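Local coordinates for protein putative alpha-L-fucosidase (PDB 3EYP) that probably hydrolyses alpha-L-fucosidic linkages, as a family 29 glycoside hydrolase that joins a TIM-barrel domain to an F5/8 type C domain, at residues A[256-261]-A[295-300]; A[220-225]-A[287-292]; A[124-129]-A[163-168]; A[26-31]-A[47-52]. All coordinates share one frame; numbering follows the deposited sequence.

Contact 1 of 4, residues A[256-261]-A[295-300]; sequences VSIRPS and NFPPDR
Ser257 and Asn295 lie side by side where two neighbouring parallel strands of the barrel, 253-257 and 291-295, come to their C-terminal ends. The backbone of Asn295 bridges its neighbour in the usual parallel way: its N donates to Val256 O at 2.9 Å, and its O accepts from Ile258 N at 3.0 Å. Both side chains lie on the same face of the sheet. With CG anti to the backbone N (chi1 177°), the Asn295 amide reaches Ser257, and ND2 donates to OG at 3.0 Å along a nearly straight bond in the amide plane. OG in turn donates to Ser261 O at 2.7 Å, tying down the turn that follows the strand. An alanine at Ser257 would probably leave Ser261 O without this donor and the turn less firmly held. The other end of the Asn295 amide is taken by His27, whose ND1 bonds OD1, while ND2 has a second acceptor in Trp262 O. Beyond the strands, Ile258 CD1 rests 3.7 Å from Phe296 CE1, and Arg259 CD lies 3.5 Å from Pro297 CG, its guanidinium held by Asp308 and Asp269. This is a parallel bridge at the C-terminal mouth of a TIM barrel.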
loop_
_atom_site.group_PDB
_atom_site.type_symbol
_atom_site.label_atom_id
_atom_site.label_comp_id
_atom_site.label_asym_id
_atom_site.label_seq_id
_atom_site.Cartn_x
_atom_site.Cartn_y
_atom_site.Cartn_z
ATOM N N VAL A 256 -0.939 -4.144 -7.319
ATOM C CA VAL A 256 -0.513 -4.401 -8.679
ATOM C C VAL A 256 0.457 -5.578 -8.703
ATOM O O VAL A 256 1.140 -5.886 -7.723
ATOM C CB VAL A 256 0.130 -3.102 -9.310
ATOM C CG1 VAL A 256 1.380 -2.695 -8.518
ATOM C CG2 VAL A 256 0.456 -3.258 -10.748
ATOM N N SER A 257 0.418 -6.291 -9.781
ATOM C CA SER A 257 1.378 -7.332 -10.024
ATOM C C SER A 257 2.660 -6.853 -10.715
ATOM O O SER A 257 2.698 -5.983 -11.589
ATOM C CB SER A 257 0.746 -8.479 -10.833
ATOM O OG SER A 257 1.562 -9.646 -10.780
ATOM N N ILE A 258 3.752 -7.466 -10.308
ATOM C CA ILE A 258 5.039 -7.200 -10.967
ATOM C C ILE A 258 5.078 -7.809 -12.393
ATOM O O ILE A 258 5.955 -7.511 -13.187
ATOM C CB ILE A 258 6.229 -7.735 -10.127
ATOM C CG1 ILE A 258 7.526 -6.964 -10.420
ATOM C CG2 ILE A 258 6.456 -9.297 -10.319
ATOM C CD1 ILE A 258 8.552 -7.229 -9.261
ATOM N N ARG A 259 4.088 -8.644 -12.687
ATOM C CA ARG A 259 3.921 -9.285 -14.002
ATOM C C ARG A 259 2.546 -8.957 -14.610
ATOM O O ARG A 259 1.758 -8.317 -13.962
ATOM C CB ARG A 259 4.047 -10.805 -13.880
ATOM C CG ARG A 259 5.443 -11.282 -13.511
ATOM C CD ARG A 259 5.458 -12.664 -12.784
ATOM N NE ARG A 259 6.819 -13.133 -12.703
ATOM C CZ ARG A 259 7.340 -14.062 -13.492
ATOM N NH1 ARG A 259 6.579 -14.655 -14.396
ATOM N NH2 ARG A 259 8.632 -14.371 -13.382
ATOM N N PRO A 260 2.285 -9.383 -15.855
ATOM C CA PRO A 260 0.967 -9.121 -16.438
ATOM C C PRO A 260 -0.147 -9.855 -15.683
ATOM O O PRO A 260 -1.255 -9.307 -15.517
ATOM C CB PRO A 260 1.101 -9.623 -17.877
ATOM C CG PRO A 260 2.599 -9.429 -18.210
ATOM C CD PRO A 260 3.268 -9.813 -16.880
ATOM N N SER A 261 0.193 -11.013 -15.121
ATOM C CA SER A 261 -0.795 -11.825 -14.387
ATOM C C SER A 261 -0.476 -11.866 -12.903
ATOM O O SER A 261 0.621 -11.545 -12.495
ATOM C CB SER A 261 -0.851 -13.290 -14.896
ATOM O OG SER A 261 -1.141 -13.479 -16.291
ATOM N N ASN A 295 2.704 -7.573 -6.013
ATOM C CA ASN A 295 2.651 -9.051 -6.145
ATOM C C ASN A 295 3.834 -9.685 -6.855
ATOM O O ASN A 295 4.185 -9.328 -7.989
ATOM C CB ASN A 295 1.341 -9.476 -6.820
ATOM C CG ASN A 295 1.269 -10.966 -7.039
ATOM O OD1 ASN A 295 1.033 -11.728 -6.104
ATOM N ND2 ASN A 295 1.436 -11.379 -8.282
ATOM N N PHE A 296 4.458 -10.622 -6.119
ATOM C CA PHE A 296 5.485 -11.550 -6.621
ATOM C C PHE A 296 4.888 -12.967 -6.582
ATOM O O PHE A 296 4.676 -13.504 -5.481
ATOM C CB PHE A 296 6.707 -11.591 -5.684
ATOM C CG PHE A 296 7.376 -10.251 -5.450
ATOM C CD1 PHE A 296 8.528 -9.927 -6.113
ATOM C CD2 PHE A 296 6.822 -9.329 -4.582
ATOM C CE1 PHE A 296 9.179 -8.721 -5.912
ATOM C CE2 PHE A 296 7.437 -8.099 -4.385
ATOM C CZ PHE A 296 8.633 -7.789 -5.053
ATOM N N PRO A 297 4.574 -13.577 -7.764
ATOM C CA PRO A 297 4.016 -14.942 -7.750
ATOM C C PRO A 297 5.087 -16.055 -7.768
ATOM O O PRO A 297 5.908 -16.116 -8.680
ATOM C CB PRO A 297 3.149 -14.963 -9.040
ATOM C CG PRO A 297 3.920 -14.114 -9.983
ATOM C CD PRO A 297 4.403 -12.957 -9.092
ATOM N N PRO A 298 5.158 -16.872 -6.700
ATOM C CA PRO A 298 6.102 -17.994 -6.704
ATOM C C PRO A 298 5.780 -18.988 -7.818
ATOM O O PRO A 298 4.630 -19.181 -8.224
ATOM C CB PRO A 298 5.891 -18.623 -5.348
ATOM C CG PRO A 298 5.203 -17.513 -4.499
ATOM C CD PRO A 298 4.365 -16.839 -5.478
ATOM N N ASP A 299 6.828 -19.627 -8.278
ATOM C CA ASP A 299 6.732 -20.619 -9.316
ATOM C C ASP A 299 6.407 -22.021 -8.810
ATOM O O ASP A 299 6.084 -22.246 -7.670
ATOM C CB ASP A 299 7.988 -20.587 -10.204
ATOM C CG ASP A 299 9.154 -21.282 -9.600
ATOM O OD1 ASP A 299 9.080 -21.525 -8.365
ATOM O OD2 ASP A 299 10.094 -21.630 -10.385
ATOM N N ARG A 300 6.509 -22.976 -9.708
ATOM C CA ARG A 300 6.126 -24.327 -9.363
ATOM C C ARG A 300 7.174 -24.959 -8.458
ATOM O O ARG A 300 6.928 -25.970 -7.893
ATOM C CB ARG A 300 5.930 -25.197 -10.593
ATOM C CG ARG A 300 4.701 -24.851 -11.382
ATOM C CD ARG A 300 4.433 -25.800 -12.553
ATOM N NE ARG A 300 3.185 -25.389 -13.187
ATOM C CZ ARG A 300 2.785 -25.778 -14.378
ATOM N NH1 ARG A 300 3.518 -26.654 -15.058
ATOM N NH2 ARG A 300 1.626 -25.319 -14.866
#

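Contact 2 of 4, residues A[220-225]-A[287-292]; sequences CWATTD and GRNSVL
Cys220 meets segment 287-292 first, turning its side chain to the backbone of Arg288: CB lies 3.4 Å from Arg288 O, and SG, anti to the backbone N, stays near the same oxygen. Its own carbonyl takes the one direct hydrogen bond between the segments, Asn289 ND2 to Cys220 O at 3.0 Å. That bond is nearly straight (167°) and flat, lying in both the carbonyl plane and the amide plane. OD1, at the far end of the Asn289 amide, accepts from His421 N. At Trp221 the link is indirect: a water donates to Trp221 O (3.2 Å) and to Asn289 O (3.0 Å), holding the two carbonyls together. The Trp221 side chain leaves the backbone away from 287-292, and its ring meets His391 edge-to-face. Ala222 comes next, its CB 4.1 Å from Asn289 ND2, while its backbone N is bonded to His391 NE2. Past it, Thr223 and Thr224 leave the contact to pair with strand 248-249. With His391 and His421 belonging to the F5/8 type C region, the buried amide of Asn289 sits at a seam typical of a domain interface, here between the lead-in to barrel strand 291-295 and the C-terminal beta domain.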
loop_
_atom_site.group_PDB
_atom_site.type_symbol
_atom_site.label_atom_id
_atom_site.label_comp_id
_atom_site.label_asym_id
_atom_site.label_seq_id
_atom_site.Cartn_x
_atom_site.Cartn_y
_atom_site.Cartn_z
ATOM N N CYS A 220 -5.411 12.148 -4.218
ATOM C CA CYS A 220 -5.904 10.973 -3.561
ATOM C C CYS A 220 -6.028 11.273 -2.069
ATOM O O CYS A 220 -5.047 11.275 -1.359
ATOM C CB CYS A 220 -4.948 9.786 -3.815
ATOM S SG CYS A 220 -5.524 8.242 -3.045
ATOM N N TRP A 221 -7.252 11.478 -1.613
ATOM C CA TRP A 221 -7.517 11.730 -0.193
ATOM C C TRP A 221 -7.663 10.423 0.571
ATOM O O TRP A 221 -8.065 9.377 0.005
ATOM C CB TRP A 221 -8.774 12.585 0.008
ATOM C CG TRP A 221 -8.825 13.774 -0.874
ATOM C CD1 TRP A 221 -9.501 13.871 -2.048
ATOM C CD2 TRP A 221 -8.128 15.021 -0.707
ATOM N NE1 TRP A 221 -9.289 15.100 -2.608
ATOM C CE2 TRP A 221 -8.468 15.832 -1.805
ATOM C CE3 TRP A 221 -7.283 15.545 0.271
ATOM C CZ2 TRP A 221 -7.960 17.120 -1.970
ATOM C CZ3 TRP A 221 -6.783 16.851 0.104
ATOM C CH2 TRP A 221 -7.128 17.610 -0.992
ATOM N N ALA A 222 -7.326 10.483 1.864
ATOM C CA ALA A 222 -7.406 9.301 2.694
ATOM C C ALA A 222 -8.845 9.039 3.048
ATOM O O ALA A 222 -9.211 7.935 3.474
ATOM C CB ALA A 222 -6.571 9.460 3.960
ATOM N N THR A 223 -9.620 10.119 2.998
ATOM C CA THR A 223 -11.064 10.102 3.221
ATOM C C THR A 223 -11.853 9.881 1.940
ATOM O O THR A 223 -11.464 10.316 0.832
ATOM C CB THR A 223 -11.573 11.457 3.871
ATOM O OG1 THR A 223 -11.087 12.604 3.126
ATOM C CG2 THR A 223 -11.133 11.559 5.306
ATOM N N THR A 224 -13.010 9.271 2.134
ATOM C CA THR A 224 -14.013 9.093 1.092
ATOM C C THR A 224 -15.332 8.703 1.740
ATOM O O THR A 224 -15.384 8.432 2.936
ATOM C CB THR A 224 -13.596 8.037 -0.042
ATOM O OG1 THR A 224 -14.361 8.289 -1.233
ATOM C CG2 THR A 224 -13.769 6.551 0.381
ATOM N N ASP A 225 -16.368 8.630 0.941
ATOM C CA ASP A 225 -17.687 8.223 1.449
ATOM C C ASP A 225 -17.715 6.699 1.486
ATOM O O ASP A 225 -17.251 6.053 0.556
ATOM C CB ASP A 225 -18.821 8.739 0.576
ATOM C CG ASP A 225 -19.172 10.224 0.855
ATOM O OD1 ASP A 225 -18.681 10.795 1.854
ATOM O OD2 ASP A 225 -19.910 10.834 0.015
ATOM N N GLY A 287 3.772 7.727 -3.572
ATOM C CA GLY A 287 3.924 9.166 -3.781
ATOM C C GLY A 287 2.610 9.907 -4.073
ATOM O O GLY A 287 2.627 11.019 -4.535
ATOM N N ARG A 288 1.479 9.228 -3.863
ATOM C CA ARG A 288 0.164 9.819 -3.912
ATOM C C ARG A 288 -0.699 9.383 -2.740
ATOM O O ARG A 288 -1.811 8.896 -2.889
ATOM C CB ARG A 288 -0.577 9.502 -5.242
ATOM C CG ARG A 288 0.097 9.958 -6.515
ATOM C CD ARG A 288 -0.781 9.637 -7.749
ATOM N NE ARG A 288 -0.219 10.277 -8.926
ATOM C CZ ARG A 288 -0.717 10.161 -10.146
ATOM N NH1 ARG A 288 -1.773 9.407 -10.360
ATOM N NH2 ARG A 288 -0.148 10.809 -11.148
ATOM N N ASN A 289 -0.122 9.469 -1.560
ATOM C CA ASN A 289 -0.867 9.350 -0.322
ATOM C C ASN A 289 -1.521 7.976 -0.130
ATOM O O ASN A 289 -2.612 7.839 0.412
ATOM C CB ASN A 289 -1.894 10.480 -0.158
ATOM C CG ASN A 289 -2.536 10.498 1.221
ATOM O OD1 ASN A 289 -1.881 10.199 2.207
ATOM N ND2 ASN A 289 -3.806 10.872 1.297
ATOM N N SER A 290 -0.815 6.965 -0.620
ATOM C CA SER A 290 -1.265 5.595 -0.603
ATOM C C SER A 290 -0.113 4.665 -0.183
ATOM O O SER A 290 0.902 5.112 0.396
ATOM C CB SER A 290 -1.776 5.197 -2.000
ATOM O OG SER A 290 -2.364 3.914 -2.046
ATOM N N VAL A 291 -0.349 3.364 -0.365
ATOM C CA VAL A 291 0.623 2.328 0.005
ATOM C C VAL A 291 0.625 1.336 -1.170
ATOM O O VAL A 291 -0.429 1.061 -1.796
ATOM C CB VAL A 291 0.246 1.596 1.351
ATOM C CG1 VAL A 291 1.036 0.213 1.553
ATOM C CG2 VAL A 291 0.401 2.491 2.606
ATOM N N LEU A 292 1.804 0.838 -1.493
ATOM C CA LEU A 292 1.988 -0.072 -2.648
ATOM C C LEU A 292 2.070 -1.540 -2.232
ATOM O O LEU A 292 2.894 -1.927 -1.424
ATOM C CB LEU A 292 3.215 0.338 -3.440
ATOM C CG LEU A 292 3.695 -0.552 -4.614
ATOM C CD1 LEU A 292 2.559 -0.758 -5.653
ATOM C CD2 LEU A 292 5.014 0.002 -5.299
HETATM O O HOH W 1 -5.566 7.374 0.287
#

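Contact 3 of 4, residues A[124-129]-A[163-168]; sequences LGPHDR and TWWDGA
Pro126 and Trp165 pack together at the C-terminal ends of barrel strands 119-124 and 162-164, the end of a TIM barrel where glycosidases have their active site; glycerol, probably from the crystallisation liquor, is bound alongside. The proline ring crosses the tryptophan side chain at about a right angle, with Pro126 CG 3.9 Å from Trp165 CB and 3.6 Å from Asp166 O. Trp165 CG stands anti to its carbonyl carbon (chi1 -70°), which sets the CD1 edge of the indole 4.0 Å from Leu124 O. Leu124 O itself is hydrogen-bonded by Tyr146 OH. Farther along, His127 CB approaches Ala168 O at 3.5 Å. A water does the polar joining: it accepts from His127 N (3.0 Å) and donates to Asp166 O (2.8 Å) and Ala168 O (2.7 Å), so one molecule ties both loops. Asp166 turns its carboxylate away from this packing. Its OD1 accepts from Ala168 N at 2.9 Å, from above the carboxylate plane, closing an Asx turn, while OD2 is bonded by Tyr123 OH and both oxygens bind glycerol. A glycine in place of Pro126 would probably open a gap beside Trp165 and let the loop backbone turn more freely. Around the contact, Leu124 packs on helix 139-155 and Pro126 on Tyr178 of helix 175-188, while Trp164 pairs by backbone with Ile122 of strand 119-124 and stacks on Phe195 of strand 193-195.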
loop_
_atom_site.group_PDB
_atom_site.type_symbol
_atom_site.label_atom_id
_atom_site.label_comp_id
_atom_site.label_asym_id
_atom_site.label_seq_id
_atom_site.Cartn_x
_atom_site.Cartn_y
_atom_site.Cartn_z
ATOM N N LEU A 124 -7.677 -14.293 2.443
ATOM C CA LEU A 124 -8.638 -15.428 2.575
ATOM C C LEU A 124 -9.918 -15.082 1.820
ATOM O O LEU A 124 -10.741 -14.331 2.297
ATOM C CB LEU A 124 -8.967 -15.701 4.036
ATOM C CG LEU A 124 -9.808 -16.930 4.415
ATOM C CD1 LEU A 124 -9.056 -18.256 4.054
ATOM C CD2 LEU A 124 -10.156 -16.859 5.854
ATOM N N GLY A 125 -10.012 -15.654 0.616
ATOM C CA GLY A 125 -10.957 -15.273 -0.431
ATOM C C GLY A 125 -12.412 -15.338 -0.017
ATOM O O GLY A 125 -12.912 -16.406 0.304
ATOM N N PRO A 126 -13.115 -14.174 0.055
ATOM C CA PRO A 126 -14.529 -14.314 0.405
ATOM C C PRO A 126 -15.393 -15.129 -0.529
ATOM O O PRO A 126 -16.166 -15.959 -0.073
ATOM C CB PRO A 126 -15.033 -12.877 0.525
ATOM C CG PRO A 126 -13.824 -12.087 0.847
ATOM C CD PRO A 126 -12.639 -12.789 0.191
ATOM N N HIS A 127 -15.314 -14.862 -1.822
ATOM C CA HIS A 127 -16.015 -15.675 -2.808
ATOM C C HIS A 127 -15.217 -16.982 -2.963
ATOM O O HIS A 127 -13.999 -16.973 -3.132
ATOM C CB HIS A 127 -16.175 -14.986 -4.160
ATOM C CG HIS A 127 -16.827 -15.837 -5.206
ATOM N ND1 HIS A 127 -18.116 -16.336 -5.092
ATOM C CD2 HIS A 127 -16.377 -16.243 -6.415
ATOM C CE1 HIS A 127 -18.426 -17.008 -6.185
ATOM N NE2 HIS A 127 -17.376 -16.993 -6.991
ATOM N N ASP A 128 -15.940 -18.084 -2.856
ATOM C CA ASP A 128 -15.312 -19.458 -2.896
ATOM C C ASP A 128 -16.028 -20.318 -3.892
ATOM O O ASP A 128 -17.175 -20.793 -3.662
ATOM C CB ASP A 128 -15.336 -20.041 -1.451
ATOM C CG ASP A 128 -14.552 -21.333 -1.286
ATOM O OD1 ASP A 128 -14.555 -22.173 -2.191
ATOM O OD2 ASP A 128 -13.904 -21.468 -0.213
ATOM N N ARG A 129 -15.381 -20.503 -5.030
ATOM C CA ARG A 129 -15.960 -21.253 -6.122
ATOM C C ARG A 129 -16.099 -22.730 -5.786
ATOM O O ARG A 129 -17.032 -23.409 -6.262
ATOM C CB ARG A 129 -15.160 -21.081 -7.418
ATOM C CG ARG A 129 -15.251 -19.726 -8.009
ATOM C CD ARG A 129 -14.185 -19.520 -9.032
ATOM N NE ARG A 129 -14.138 -18.152 -9.506
ATOM C CZ ARG A 129 -13.049 -17.477 -9.744
ATOM N NH1 ARG A 129 -11.861 -18.027 -9.517
ATOM N NH2 ARG A 129 -13.151 -16.210 -10.136
ATOM N N THR A 163 -5.541 -8.468 7.025
ATOM C CA THR A 163 -6.487 -9.459 6.444
ATOM C C THR A 163 -7.100 -8.802 5.239
ATOM O O THR A 163 -7.539 -7.663 5.305
ATOM C CB THR A 163 -7.585 -9.873 7.459
ATOM O OG1 THR A 163 -7.002 -10.635 8.512
ATOM C CG2 THR A 163 -8.654 -10.722 6.847
ATOM N N TRP A 164 -7.075 -9.514 4.123
ATOM C CA TRP A 164 -7.494 -8.964 2.819
ATOM C C TRP A 164 -8.753 -9.647 2.347
ATOM O O TRP A 164 -8.781 -10.886 2.173
ATOM C CB TRP A 164 -6.421 -9.179 1.797
ATOM C CG TRP A 164 -6.047 -8.043 0.936
ATOM C CD1 TRP A 164 -5.228 -7.012 1.253
ATOM C CD2 TRP A 164 -6.422 -7.851 -0.424
ATOM N NE1 TRP A 164 -5.110 -6.153 0.191
ATOM C CE2 TRP A 164 -5.804 -6.663 -0.865
ATOM C CE3 TRP A 164 -7.233 -8.563 -1.312
ATOM C CZ2 TRP A 164 -5.952 -6.177 -2.172
ATOM C CZ3 TRP A 164 -7.383 -8.068 -2.601
ATOM C CH2 TRP A 164 -6.722 -6.897 -3.009
ATOM N N TRP A 165 -9.765 -8.822 2.064
ATOM C CA TRP A 165 -11.051 -9.324 1.541
ATOM C C TRP A 165 -11.262 -8.814 0.129
ATOM O O TRP A 165 -11.660 -7.665 -0.070
ATOM C CB TRP A 165 -12.235 -8.927 2.414
ATOM C CG TRP A 165 -12.297 -9.630 3.749
ATOM C CD1 TRP A 165 -11.796 -10.849 4.032
ATOM C CD2 TRP A 165 -12.897 -9.151 4.963
ATOM N NE1 TRP A 165 -12.035 -11.178 5.322
ATOM C CE2 TRP A 165 -12.684 -10.140 5.945
ATOM C CE3 TRP A 165 -13.587 -7.989 5.316
ATOM C CZ2 TRP A 165 -13.169 -10.026 7.254
ATOM C CZ3 TRP A 165 -14.037 -7.848 6.624
ATOM C CH2 TRP A 165 -13.865 -8.882 7.575
ATOM N N ASP A 166 -10.949 -9.671 -0.837
ATOM C CA ASP A 166 -11.140 -9.360 -2.268
ATOM C C ASP A 166 -12.620 -9.228 -2.536
ATOM O O ASP A 166 -13.435 -10.033 -2.074
ATOM C CB ASP A 166 -10.544 -10.462 -3.139
ATOM C CG ASP A 166 -10.267 -10.070 -4.562
ATOM O OD1 ASP A 166 -11.028 -9.315 -5.212
ATOM O OD2 ASP A 166 -9.313 -10.645 -5.113
ATOM N N GLY A 167 -12.974 -8.216 -3.309
ATOM C CA GLY A 167 -14.377 -8.011 -3.671
ATOM C C GLY A 167 -14.879 -8.805 -4.876
ATOM O O GLY A 167 -16.101 -8.956 -5.093
ATOM N N ALA A 168 -13.946 -9.333 -5.636
ATOM C CA ALA A 168 -14.309 -10.092 -6.868
ATOM C C ALA A 168 -15.247 -11.243 -6.529
ATOM O O ALA A 168 -14.960 -12.100 -5.683
ATOM C CB ALA A 168 -13.097 -10.626 -7.571
HETATM O O HOH W 2 -13.986 -12.519 -3.248
#

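Contact 4 of 4, residues A[26-31]-A[47-52]; sequences FHFGIN and AIFNPT
Phe49 drives the edge of its ring, CZ leading, toward the face of Phe28 in an offset edge-to-face pair, with centroids 5.5 Å apart. The closest approach is Phe49 CZ to Phe28 CE2, 3.7 Å. Both side chains extend with CG anti to the backbone N, which sends them across each other at about a right angle, while the ring planes stand at 62°. Pro51 fills the corner between them: its CD lies 3.5 Å above the Phe49 plane, toward the rim, and its CB meets the edge of Phe28 at CZ, 4.1 Å away. Gly29 O lies in the plane of the Phe49 ring, 3.8 Å from CD1. Alongside, the two isoleucines touch through their longer branches, Ile30 CG1 to Ile48 CG1 at 3.8 Å. In the next shell, Phe33 and Phe81 bring their rings to Phe49, and Val105 of helix 105-116 also packs on it. The backbone is positioned from further out by Thr74 OG1, bonded to Phe28 N, and by Thr32 OG1, bonded to Gly29 N. Phe28, Phe49, Pro51 and the two isoleucines form an apolar cluster within a long beta-alpha loop, the link between strand 22-26 and helix 56-65 that folds back on itself at the C-terminal end of a TIM barrel.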
loop_
_atom_site.group_PDB
_atom_site.type_symbol
_atom_site.label_atom_id
_atom_site.label_comp_id
_atom_site.label_asym_id
_atom_site.label_seq_id
_atom_site.Cartn_x
_atom_site.Cartn_y
_atom_site.Cartn_z
ATOM N N PHE A 26 1.780 -12.330 -2.355
ATOM C CA PHE A 26 2.290 -13.620 -2.820
ATOM C C PHE A 26 1.105 -14.442 -3.248
ATOM O O PHE A 26 0.425 -15.064 -2.417
ATOM C CB PHE A 26 3.054 -14.390 -1.739
ATOM C CG PHE A 26 4.383 -13.777 -1.360
ATOM C CD1 PHE A 26 5.303 -13.485 -2.302
ATOM C CD2 PHE A 26 4.684 -13.527 -0.032
ATOM C CE1 PHE A 26 6.494 -12.927 -1.970
ATOM C CE2 PHE A 26 5.893 -12.968 0.315
ATOM C CZ PHE A 26 6.782 -12.642 -0.644
ATOM N N HIS A 27 0.828 -14.399 -4.546
ATOM C CA HIS A 27 -0.245 -15.169 -5.145
ATOM C C HIS A 27 0.317 -16.545 -5.571
ATOM O O HIS A 27 1.109 -16.651 -6.500
ATOM C CB HIS A 27 -0.853 -14.496 -6.376
ATOM C CG HIS A 27 -1.912 -13.500 -6.056
ATOM N ND1 HIS A 27 -1.623 -12.311 -5.425
ATOM C CD2 HIS A 27 -3.265 -13.526 -6.227
ATOM C CE1 HIS A 27 -2.751 -11.644 -5.225
ATOM N NE2 HIS A 27 -3.760 -12.346 -5.709
ATOM N N PHE A 28 -0.099 -17.538 -4.807
ATOM C CA PHE A 28 0.399 -18.916 -4.916
ATOM C C PHE A 28 -0.692 -19.883 -4.472
ATOM O O PHE A 28 -1.432 -19.663 -3.483
ATOM C CB PHE A 28 1.642 -19.051 -4.054
ATOM C CG PHE A 28 2.308 -20.423 -4.067
ATOM C CD1 PHE A 28 2.933 -20.907 -5.235
ATOM C CD2 PHE A 28 2.462 -21.109 -2.867
ATOM C CE1 PHE A 28 3.613 -22.102 -5.217
ATOM C CE2 PHE A 28 3.140 -22.344 -2.826
ATOM C CZ PHE A 28 3.706 -22.851 -3.978
ATOM N N GLY A 29 -0.787 -20.939 -5.228
ATOM C CA GLY A 29 -1.735 -21.987 -4.907
ATOM C C GLY A 29 -1.878 -23.015 -5.995
ATOM O O GLY A 29 -0.983 -23.260 -6.785
ATOM N N ILE A 30 -3.069 -23.593 -6.039
ATOM C CA ILE A 30 -3.319 -24.682 -6.979
ATOM C C ILE A 30 -3.286 -24.152 -8.427
ATOM O O ILE A 30 -2.858 -24.837 -9.352
ATOM C CB ILE A 30 -4.652 -25.461 -6.619
ATOM C CG1 ILE A 30 -4.715 -26.781 -7.391
ATOM C CG2 ILE A 30 -5.903 -24.593 -6.831
ATOM C CD1 ILE A 30 -5.706 -27.732 -6.720
ATOM N N ASN A 31 -3.718 -22.919 -8.612
ATOM C CA ASN A 31 -3.687 -22.324 -9.977
ATOM C C ASN A 31 -2.302 -22.396 -10.646
ATOM O O ASN A 31 -2.153 -22.534 -11.864
ATOM C CB ASN A 31 -4.096 -20.836 -10.006
ATOM C CG ASN A 31 -5.548 -20.570 -9.695
ATOM O OD1 ASN A 31 -6.373 -21.446 -9.585
ATOM N ND2 ASN A 31 -5.874 -19.267 -9.592
ATOM N N ALA A 47 -4.343 -33.155 -5.849
ATOM C CA ALA A 47 -3.108 -33.909 -6.096
ATOM C C ALA A 47 -2.037 -33.088 -6.843
ATOM O O ALA A 47 -0.829 -33.289 -6.664
ATOM C CB ALA A 47 -3.381 -35.187 -6.932
ATOM N N ILE A 48 -2.489 -32.211 -7.747
ATOM C CA ILE A 48 -1.550 -31.465 -8.608
ATOM C C ILE A 48 -0.686 -30.462 -7.866
ATOM O O ILE A 48 0.303 -29.982 -8.406
ATOM C CB ILE A 48 -2.235 -30.733 -9.822
ATOM C CG1 ILE A 48 -3.018 -29.478 -9.370
ATOM C CG2 ILE A 48 -3.191 -31.654 -10.578
ATOM C CD1 ILE A 48 -3.545 -28.607 -10.620
ATOM N N PHE A 49 -1.043 -30.144 -6.630
ATOM C CA PHE A 49 -0.281 -29.159 -5.878
ATOM C C PHE A 49 0.946 -29.840 -5.325
ATOM O O PHE A 49 0.908 -30.676 -4.449
ATOM C CB PHE A 49 -1.104 -28.491 -4.754
ATOM C CG PHE A 49 -0.340 -27.443 -3.984
ATOM C CD1 PHE A 49 -0.292 -26.135 -4.441
ATOM C CD2 PHE A 49 0.372 -27.756 -2.840
ATOM C CE1 PHE A 49 0.385 -25.132 -3.767
ATOM C CE2 PHE A 49 1.085 -26.749 -2.151
ATOM C CZ PHE A 49 1.069 -25.429 -2.609
ATOM N N ASN A 50 2.074 -29.406 -5.851
ATOM C CA ASN A 50 3.296 -30.080 -5.617
ATOM C C ASN A 50 4.565 -29.270 -5.883
ATOM O O ASN A 50 5.350 -29.642 -6.753
ATOM C CB ASN A 50 3.327 -31.330 -6.522
ATOM C CG ASN A 50 4.314 -32.326 -6.062
ATOM O OD1 ASN A 50 4.681 -32.361 -4.887
ATOM N ND2 ASN A 50 4.770 -33.157 -6.976
ATOM N N PRO A 51 4.807 -28.217 -5.094
ATOM C CA PRO A 51 6.060 -27.458 -5.265
ATOM C C PRO A 51 7.265 -28.277 -4.910
ATOM O O PRO A 51 7.198 -29.087 -4.023
ATOM C CB PRO A 51 5.907 -26.300 -4.314
ATOM C CG PRO A 51 4.858 -26.761 -3.300
ATOM C CD PRO A 51 3.928 -27.627 -4.069
ATOM N N THR A 52 8.345 -28.066 -5.638
ATOM C CA THR A 52 9.467 -29.016 -5.592
ATOM C C THR A 52 10.668 -28.528 -4.841
ATOM O O THR A 52 11.520 -29.317 -4.456
ATOM C CB THR A 52 9.835 -29.502 -6.965
ATOM O OG1 THR A 52 10.092 -28.397 -7.865
ATOM C CG2 THR A 52 8.653 -30.420 -7.498
#

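How the contacts relate
All four contacts belong to the barrel domain. Contact 4 comes first along the chain, contact 3 follows, and contacts 1 and 2 then interleave, their segments alternating. Contacts 1, 3 and 4 cluster at the C-terminal ends of the parallel strands, with centres 13 to 18 Å apart; contacts 1 and 4 touch, for example through Pro298 CD and His27 O, 3.4 Å apart. Contact 2 lies at the opposite end of strand 291-295, its centre about 24 Å from that of contact 1, though Val256 and Leu292 still pack together. The C-terminal end of a TIM barrel is the active-site end, and the glycerol bound there is consistent with this; the other end meets the F5/8 type C domain.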